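Local coordinates for cell wall binding protein cwp8 (Peptoclostridium difficile, PDB 5J6Q) that probably attaches to the cell wall through its three CWB2 modules, as a component of the surface layer of the bacterium, at residues Y41-D46 / L69-Q74; I339-K344 / A533-P538. All coordinates share one frame; numbering follows the deposited sequence.

Contact 1: residues Y41-D46 / L69-Q74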
ATOM      1  N   TYR A  41      33.174 -25.091   5.323  1.00 43.41           N
ATOM      2  CA  TYR A  41      32.086 -24.486   4.566  1.00 43.57           C
ATOM      3  C   TYR A  41      32.588 -24.201   3.192  1.00 47.08           C
ATOM      4  O   TYR A  41      33.732 -23.740   3.017  1.00 47.94           O
ATOM      5  CB  TYR A  41      31.540 -23.218   5.221  1.00 43.22           C
ATOM      6  CG  TYR A  41      30.884 -23.577   6.534  1.00 51.19           C
ATOM      7  CD1 TYR A  41      31.475 -23.238   7.738  1.00 54.42           C
ATOM      8  CD2 TYR A  41      29.686 -24.288   6.561  1.00 54.96           C
ATOM      9  CE1 TYR A  41      30.891 -23.595   8.958  1.00 63.25           C
ATOM     10  CE2 TYR A  41      29.091 -24.655   7.767  1.00 67.77           C
ATOM     11  CZ  TYR A  41      29.700 -24.308   8.960  1.00 72.10           C
ATOM     12  OH  TYR A  41      29.108 -24.681  10.144  1.00 70.03           O
ATOM     13  N   ASP A  42      31.745 -24.533   2.196  1.00 45.58           N
ATOM     14  CA  ASP A  42      32.051 -24.291   0.821  1.00 40.42           C
ATOM     15  C   ASP A  42      31.323 -22.933   0.554  1.00 42.36           C
ATOM     16  O   ASP A  42      30.080 -22.829   0.568  1.00 40.87           O
ATOM     17  CB  ASP A  42      31.533 -25.479  -0.050  1.00 45.55           C
ATOM     18  CG  ASP A  42      31.678 -25.159  -1.515  1.00 52.79           C
ATOM     19  OD1 ASP A  42      32.244 -24.121  -1.815  1.00 59.59           O
ATOM     20  OD2 ASP A  42      31.200 -25.968  -2.379  1.00 51.80           O
ATOM     21  N   ILE A  43      32.098 -21.881   0.353  1.00 35.63           N
ATOM     22  CA  ILE A  43      31.469 -20.603   0.205  1.00 34.87           C
ATOM     23  C   ILE A  43      31.819 -19.897  -1.125  1.00 35.33           C
ATOM     24  O   ILE A  43      32.973 -19.801  -1.481  1.00 33.74           O
ATOM     25  CB  ILE A  43      31.892 -19.729   1.308  1.00 35.74           C
ATOM     26  CG1 ILE A  43      31.644 -20.463   2.682  1.00 31.14           C
ATOM     27  CG2 ILE A  43      31.203 -18.412   1.198  1.00 30.25           C
ATOM     28  CD1 ILE A  43      31.666 -19.474   3.877  1.00 37.42           C
ATOM     29  N   LYS A  44      30.798 -19.386  -1.802  1.00 34.19           N
ATOM     30  CA  LYS A  44      31.019 -18.761  -3.083  1.00 35.00           C
ATOM     31  C   LYS A  44      30.257 -17.520  -3.227  1.00 36.23           C
ATOM     32  O   LYS A  44      29.283 -17.272  -2.539  1.00 36.79           O
ATOM     33  CB  LYS A  44      30.568 -19.740  -4.189  1.00 33.06           C
ATOM     34  CG  LYS A  44      31.421 -20.936  -4.263  1.00 32.96           C
ATOM     35  CD  LYS A  44      30.599 -22.113  -4.671  1.00 49.04           C
ATOM     36  CE  LYS A  44      31.235 -22.881  -5.761  1.00 60.67           C
ATOM     37  NZ  LYS A  44      31.642 -24.174  -5.238  1.00 58.50           N
ATOM     38  N   VAL A  45      30.729 -16.702  -4.183  1.00 34.65           N
ATOM     39  CA  VAL A  45      30.138 -15.443  -4.550  1.00 33.13           C
ATOM     40  C   VAL A  45      29.838 -15.572  -6.103  1.00 40.29           C
ATOM     41  O   VAL A  45      30.799 -15.532  -6.829  1.00 36.56           O
ATOM     42  CB  VAL A  45      31.176 -14.343  -4.263  1.00 40.05           C
ATOM     43  CG1 VAL A  45      30.653 -13.012  -4.825  1.00 42.35           C
ATOM     44  CG2 VAL A  45      31.401 -14.238  -2.715  1.00 38.63           C
ATOM     45  N   ASP A  46      28.544 -15.703  -6.567  1.00 42.36           N
ATOM     46  CA  ASP A  46      28.176 -15.921  -8.010  1.00 35.11           C
ATOM     47  C   ASP A  46      28.986 -17.064  -8.456  1.00 31.23           C
ATOM     48  O   ASP A  46      29.778 -16.921  -9.362  1.00 32.57           O
ATOM     49  CB  ASP A  46      28.499 -14.667  -8.845  1.00 32.97           C
ATOM     50  CG  ASP A  46      27.494 -13.552  -8.609  1.00 38.26           C
ATOM     51  OD1 ASP A  46      26.400 -13.846  -8.082  1.00 40.92           O
ATOM     52  OD2 ASP A  46      27.808 -12.365  -8.948  1.00 37.99           O
ATOM     53  N   LEU A  69      24.296  -9.737  -6.090  1.00 39.62           N
ATOM     54  CA  LEU A  69      25.174 -10.888  -6.263  1.00 38.68           C
ATOM     55  C   LEU A  69      24.684 -11.905  -5.247  1.00 41.51           C
ATOM     56  O   LEU A  69      23.988 -11.509  -4.283  1.00 41.97           O
ATOM     57  CB  LEU A  69      26.678 -10.538  -6.014  1.00 38.56           C
ATOM     58  CG  LEU A  69      26.970  -9.834  -4.643  1.00 36.65           C
ATOM     59  CD1 LEU A  69      26.826 -10.782  -3.444  1.00 34.38           C
ATOM     60  CD2 LEU A  69      28.468  -9.254  -4.646  1.00 36.67           C
ATOM     61  N   LYS A  70      25.009 -13.155  -5.407  1.00 43.00           N
ATOM     62  CA  LYS A  70      24.549 -14.096  -4.373  1.00 48.24           C
ATOM     63  C   LYS A  70      25.733 -14.737  -3.663  1.00 44.24           C
ATOM     64  O   LYS A  70      26.715 -15.000  -4.306  1.00 41.42           O
ATOM     65  CB  LYS A  70      23.741 -15.291  -4.980  1.00 51.26           C
ATOM     66  CG  LYS A  70      22.493 -14.939  -5.830  1.00 64.22           C
ATOM     67  CD  LYS A  70      22.157 -16.120  -6.825  1.00 72.05           C
ATOM     68  CE  LYS A  70      21.000 -15.827  -7.780  1.00 80.84           C
ATOM     69  NZ  LYS A  70      20.888 -16.869  -8.869  1.00 90.71           N
ATOM     70  N   VAL A  71      25.608 -14.989  -2.352  1.00 44.83           N
ATOM     71  CA  VAL A  71      26.588 -15.728  -1.585  1.00 40.15           C
ATOM     72  C   VAL A  71      26.054 -17.074  -1.259  1.00 39.85           C
ATOM     73  O   VAL A  71      25.020 -17.173  -0.626  1.00 42.53           O
ATOM     74  CB  VAL A  71      26.948 -15.042  -0.284  1.00 38.57           C
ATOM     75  CG1 VAL A  71      28.058 -15.846   0.410  1.00 36.47           C
ATOM     76  CG2 VAL A  71      27.379 -13.617  -0.526  1.00 31.86           C
ATOM     77  N   THR A  72      26.726 -18.125  -1.668  1.00 39.52           N
ATOM     78  CA  THR A  72      26.216 -19.404  -1.303  1.00 40.75           C
ATOM     79  C   THR A  72      27.203 -19.979  -0.269  1.00 45.09           C
ATOM     80  O   THR A  72      28.448 -19.849  -0.389  1.00 41.28           O
ATOM     81  CB  THR A  72      26.044 -20.368  -2.545  1.00 44.93           C
ATOM     82  OG1 THR A  72      27.327 -20.635  -3.086  1.00 45.07           O
ATOM     83  CG2 THR A  72      25.073 -19.791  -3.612  1.00 44.30           C
ATOM     84  N   ILE A  73      26.610 -20.567   0.789  1.00 46.12           N
ATOM     85  CA  ILE A  73      27.316 -21.199   1.877  1.00 42.55           C
ATOM     86  C   ILE A  73      26.780 -22.591   1.924  1.00 45.77           C
ATOM     87  O   ILE A  73      25.556 -22.789   1.951  1.00 46.48           O
ATOM     88  CB  ILE A  73      27.071 -20.530   3.301  1.00 43.94           C
ATOM     89  CG1 ILE A  73      27.433 -19.100   3.296  1.00 48.10           C
ATOM     90  CG2 ILE A  73      27.848 -21.332   4.384  1.00 46.21           C
ATOM     91  CD1 ILE A  73      26.212 -18.222   3.020  1.00 58.04           C
ATOM     92  N   GLN A  74      27.647 -23.578   1.937  1.00 51.52           N
ATOM     93  CA  GLN A  74      27.155 -24.934   2.102  1.00 56.74           C
ATOM     94  C   GLN A  74      28.086 -25.793   2.982  1.00 59.64           C
ATOM     95  O   GLN A  74      29.274 -25.959   2.692  1.00 61.70           O
ATOM     96  CB  GLN A  74      26.958 -25.624   0.776  1.00 56.27           C
ATOM     97  CG  GLN A  74      26.518 -27.077   0.970  1.00 51.38           C
ATOM     98  CD  GLN A  74      26.233 -27.745  -0.359  1.00 60.81           C
ATOM     99  OE1 GLN A  74      26.749 -27.346  -1.408  1.00 61.96           O
ATOM    100  NE2 GLN A  74      25.457 -28.846  -0.327  1.00 66.45           N
TER
HETATM  101  O   HOH W   1      28.423 -25.237  -2.545  1.00 48.51           O
HETATM  102  O   HOH W   2      28.552 -22.714  -2.078  1.00 48.91           O
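An antiparallel pairing inside a mixed five-stranded sheet joins Tyr41-Asp46 to Leu69-Gln74: the strand axes run 4.7 Å apart, their directions 172° from one another. Asp42 with Gln74 and Lys44 with Thr72 are hydrogen-bonded pairs, each closed by two backbone bonds; Lys44 N to Thr72 O is 2.8 Å. Ile43-Ile73 and Val45-Val71 are the intervening non-hydrogen-bonded pairs. Beyond the strand, Asp46 adopts left-handed backbone angles. Its N donates to Lys70 O, while its carboxylate stands in for the main-chain acceptor: OD1 takes Lys70 N at 3.1 Å, from above the carboxylate plane. Chi1 of -75° puts the Asp46 carboxylate beside its own backbone N, so N and OD1 grip Lys70 together, and OD2 lies 3.6 Å from Leu69 CB.

On the apolar face, Ile43 CG2 meets Val71 CG1 at 4.1 Å and Ile43 CG1 approaches Ile73 CG2. Helix 13-24 packs here through Leu23 on Ile43 and Leu15 on Val71, helix 53-61 through Leu56 on Val45 and Val71. On the other face, a water joins Thr72 OG1, at 2.6 Å, to Asp42 O, a carbonyl already bonded to Gln74 N. A second water donates to Gln74 OE1 and weakly to Asp42 OD2, while Gln74 NE2 binds Lys175 O. The bent Lys44 chain turns back to a long salt bridge, NZ to Asp42 OD2 3.4 Å.

The chemistry thus implies a two-sided sheet, apolar toward the helices, polar and partly water-bridged on the face of Asp42, Lys44, Thr72 and Gln74, with a side-chain carboxylate extending the backbone pairing past the strand end.

Contact 2: residues I339-K344 / A533-P538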
ATOM      1  N   ILE A 339     -10.337  25.995  -3.741  1.00 45.12           N
ATOM      2  CA  ILE A 339     -10.819  26.662  -2.603  1.00 41.94           C
ATOM      3  C   ILE A 339      -9.782  26.311  -1.595  1.00 38.67           C
ATOM      4  O   ILE A 339      -9.577  25.159  -1.249  1.00 43.90           O
ATOM      5  CB  ILE A 339     -12.270  26.375  -2.197  1.00 39.73           C
ATOM      6  CG1 ILE A 339     -13.276  26.965  -3.200  1.00 43.94           C
ATOM      7  CG2 ILE A 339     -12.467  27.007  -0.837  1.00 36.77           C
ATOM      8  CD1 ILE A 339     -14.789  26.300  -3.185  1.00 40.66           C
ATOM      9  N   LEU A 340      -9.037  27.300  -1.151  1.00 36.91           N
ATOM     10  CA  LEU A 340      -7.953  26.975  -0.237  1.00 36.71           C
ATOM     11  C   LEU A 340      -8.363  27.647   1.072  1.00 37.43           C
ATOM     12  O   LEU A 340      -9.310  28.395   1.069  1.00 38.85           O
ATOM     13  CB  LEU A 340      -6.553  27.450  -0.731  1.00 33.62           C
ATOM     14  CG  LEU A 340      -6.037  26.645  -1.959  1.00 41.29           C
ATOM     15  CD1 LEU A 340      -4.806  27.384  -2.624  1.00 45.80           C
ATOM     16  CD2 LEU A 340      -5.572  25.233  -1.542  1.00 35.66           C
ATOM     17  N   LEU A 341      -7.663  27.407   2.148  1.00 40.91           N
ATOM     18  CA  LEU A 341      -8.112  27.877   3.437  1.00 39.27           C
ATOM     19  C   LEU A 341      -7.034  28.670   4.160  1.00 48.40           C
ATOM     20  O   LEU A 341      -5.865  28.287   4.090  1.00 50.76           O
ATOM     21  CB  LEU A 341      -8.430  26.617   4.299  1.00 38.79           C
ATOM     22  CG  LEU A 341      -9.402  25.561   3.677  1.00 39.94           C
ATOM     23  CD1 LEU A 341      -9.414  24.250   4.521  1.00 40.96           C
ATOM     24  CD2 LEU A 341     -10.765  26.092   3.595  1.00 36.41           C
ATOM     25  N   SER A 342      -7.447  29.701   4.948  1.00 53.57           N
ATOM     26  CA  SER A 342      -6.491  30.472   5.708  1.00 61.95           C
ATOM     27  C   SER A 342      -6.868  30.545   7.176  1.00 63.01           C
ATOM     28  O   SER A 342      -8.043  30.422   7.521  1.00 61.24           O
ATOM     29  CB  SER A 342      -6.447  31.912   5.192  1.00 65.14           C
ATOM     30  OG  SER A 342      -5.275  32.567   5.642  1.00 64.26           O
ATOM     31  N   LYS A 343      -5.867  30.706   8.039  1.00 63.12           N
ATOM     32  CA  LYS A 343      -6.224  30.980   9.408  1.00 66.12           C
ATOM     33  C   LYS A 343      -6.627  32.494   9.346  1.00 67.59           C
ATOM     34  O   LYS A 343      -6.350  33.177   8.355  1.00 64.67           O
ATOM     35  CB  LYS A 343      -5.022  30.725  10.314  1.00 67.29           C
ATOM     36  CG  LYS A 343      -5.118  29.405  11.082  1.00 68.61           C
ATOM     37  CD  LYS A 343      -3.971  28.474  10.756  1.00 68.02           C
ATOM     38  CE  LYS A 343      -3.963  27.269  11.693  1.00 59.81           C
ATOM     39  NZ  LYS A 343      -2.601  26.683  11.776  1.00 58.65           N
ATOM     40  N   LYS A 344      -7.288  32.998  10.350  1.00 71.28           N
ATOM     41  CA  LYS A 344      -7.649  34.405  10.382  1.00 74.34           C
ATOM     42  C   LYS A 344      -6.367  35.221  10.490  1.00 74.30           C
ATOM     43  O   LYS A 344      -6.192  36.182   9.762  1.00 71.52           O
ATOM     44  CB  LYS A 344      -8.539  34.726  11.606  1.00 82.00           C
ATOM     45  CG  LYS A 344      -8.717  36.234  11.812  1.00 94.47           C
ATOM     46  CD  LYS A 344      -9.541  36.565  13.051  1.00106.76           C
ATOM     47  CE  LYS A 344      -9.673  38.064  13.207  1.00114.79           C
ATOM     48  NZ  LYS A 344     -10.441  38.439  14.428  1.00120.56           N
ATOM     49  N   ALA A 533     -15.883  18.638   2.316  1.00 26.06           N
ATOM     50  CA  ALA A 533     -16.954  18.615   1.419  1.00 33.51           C
ATOM     51  C   ALA A 533     -16.886  19.931   0.584  1.00 33.24           C
ATOM     52  O   ALA A 533     -16.918  19.869  -0.639  1.00 35.62           O
ATOM     53  CB  ALA A 533     -18.267  18.519   2.175  1.00 32.73           C
ATOM     54  N   LEU A 534     -16.785  21.093   1.246  1.00 34.29           N
ATOM     55  CA  LEU A 534     -16.755  22.353   0.549  1.00 32.71           C
ATOM     56  C   LEU A 534     -15.455  22.501  -0.311  1.00 35.36           C
ATOM     57  O   LEU A 534     -15.578  22.975  -1.416  1.00 34.21           O
ATOM     58  CB  LEU A 534     -17.049  23.519   1.544  1.00 35.15           C
ATOM     59  CG  LEU A 534     -15.888  24.043   2.260  1.00 48.92           C
ATOM     60  CD1 LEU A 534     -15.195  25.151   1.386  1.00 42.46           C
ATOM     61  CD2 LEU A 534     -16.345  24.554   3.609  1.00 51.72           C
ATOM     62  N   THR A 535     -14.248  22.040   0.104  1.00 38.28           N
ATOM     63  CA  THR A 535     -13.122  22.201  -0.861  1.00 33.95           C
ATOM     64  C   THR A 535     -13.288  21.265  -2.070  1.00 34.05           C
ATOM     65  O   THR A 535     -12.858  21.635  -3.163  1.00 31.06           O
ATOM     66  CB  THR A 535     -11.753  21.927  -0.233  1.00 31.71           C
ATOM     67  OG1 THR A 535     -11.706  20.657   0.371  1.00 34.24           O
ATOM     68  CG2 THR A 535     -11.376  22.981   0.810  1.00 36.16           C
ATOM     69  N   ALA A 536     -13.968  20.075  -1.896  1.00 32.74           N
ATOM     70  CA  ALA A 536     -14.163  19.215  -3.048  1.00 31.16           C
ATOM     71  C   ALA A 536     -15.404  19.504  -3.941  1.00 31.40           C
ATOM     72  O   ALA A 536     -15.486  18.930  -5.065  1.00 32.65           O
ATOM     73  CB  ALA A 536     -14.216  17.744  -2.615  1.00 30.74           C
ATOM     74  N   ALA A 537     -16.321  20.318  -3.557  1.00 32.28           N
ATOM     75  CA  ALA A 537     -17.481  20.454  -4.417  1.00 29.80           C
ATOM     76  C   ALA A 537     -17.097  20.919  -5.919  1.00 31.03           C
ATOM     77  O   ALA A 537     -17.737  20.392  -6.780  1.00 30.06           O
ATOM     78  CB  ALA A 537     -18.483  21.413  -3.801  1.00 26.26           C
ATOM     79  N   PRO A 538     -16.147  21.875  -6.240  1.00 32.24           N
ATOM     80  CA  PRO A 538     -15.861  22.227  -7.675  1.00 36.02           C
ATOM     81  C   PRO A 538     -15.274  21.047  -8.355  1.00 38.47           C
ATOM     82  O   PRO A 538     -15.402  20.879  -9.582  1.00 44.23           O
ATOM     83  CB  PRO A 538     -14.868  23.424  -7.582  1.00 36.81           C
ATOM     84  CG  PRO A 538     -14.627  23.610  -5.992  1.00 36.55           C
ATOM     85  CD  PRO A 538     -15.772  22.971  -5.331  1.00 36.28           C
TER
HETATM   86  O   HOH W   3     -11.002  23.251  -4.390  1.00 36.48           O
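The flat groups between Ile339 and the helix are peptides, each met at its carbonyl oxygen by a methyl roughly 40° out of the amide plane: Leu534 O by Ile339 CD1 at 3.8 Å, and Ile339 O by Thr535 CG2 at 3.5 Å. The puckered ring of Pro538 is met at its CG-CD side by Ile339, whose CD1 lies 3.9 Å from Pro538 CG, while Ala332 and Ser333 of helix 329-334 and Arg305 also touch this proline. The Leu534 carbonyl would face the N of Pro538 in a regular helix, but proline has no N-H to give; the helix is kinked here, and Leu534 O receives a weak bond from Ala537 N.

Strand 339-342 is an outermost member of a parallel four-stranded sheet in one CWB2 module, and helix 531-542, within the range of another, packs alongside it, the short axes 8.2 Å apart and 153° from one another, roughly antiparallel. Leu340, one residue on, pairs with Ile315 and Val317 of the neighbouring strand, whereas a water accepts from Ile339 N (2.9 Å) and donates to Thr535 O (2.7 Å), bridging the two backbones. No direct hydrogen bond crosses the contact.

Ile339 uses both branches: CG2, anti to its backbone N, touches Leu534 CD1 at 4.0 Å, the two side chains crossing at about a right angle. With chi1 at 55°, Thr535 OG1 lies between the backbone N and the carbonyl carbon and bonds Asp532 O, while CG2 faces the strand. That methyl reaches Leu341 CD2 at 4.2 Å; helix 294-305 adds Phe295 against Leu341 and Ala298 against Thr535.

In the fold
From the N terminus, contact 1 closes first: 22 residues, including strand 48-49 and helix 53-61, separate its segments, so it is a local closure that knits two adjacent strands of the N-terminal sheet. The chain then runs through the Cwp8 domain 2 and domain 3 ranges into the first CWB2 range, where contact 2 opens at 339-344. That loop is far longer, 188 residues, and spans the whole middle CWB2 range, returning only at 533-538; it therefore ties the first CWB2 range to the third. The two loops lie in series, neither nesting nor crossing. Their centres are 60 Å apart, on opposite sides of the chain's centre, with nearest atoms about 46 Å apart, which fits separate parts of an elongated molecule.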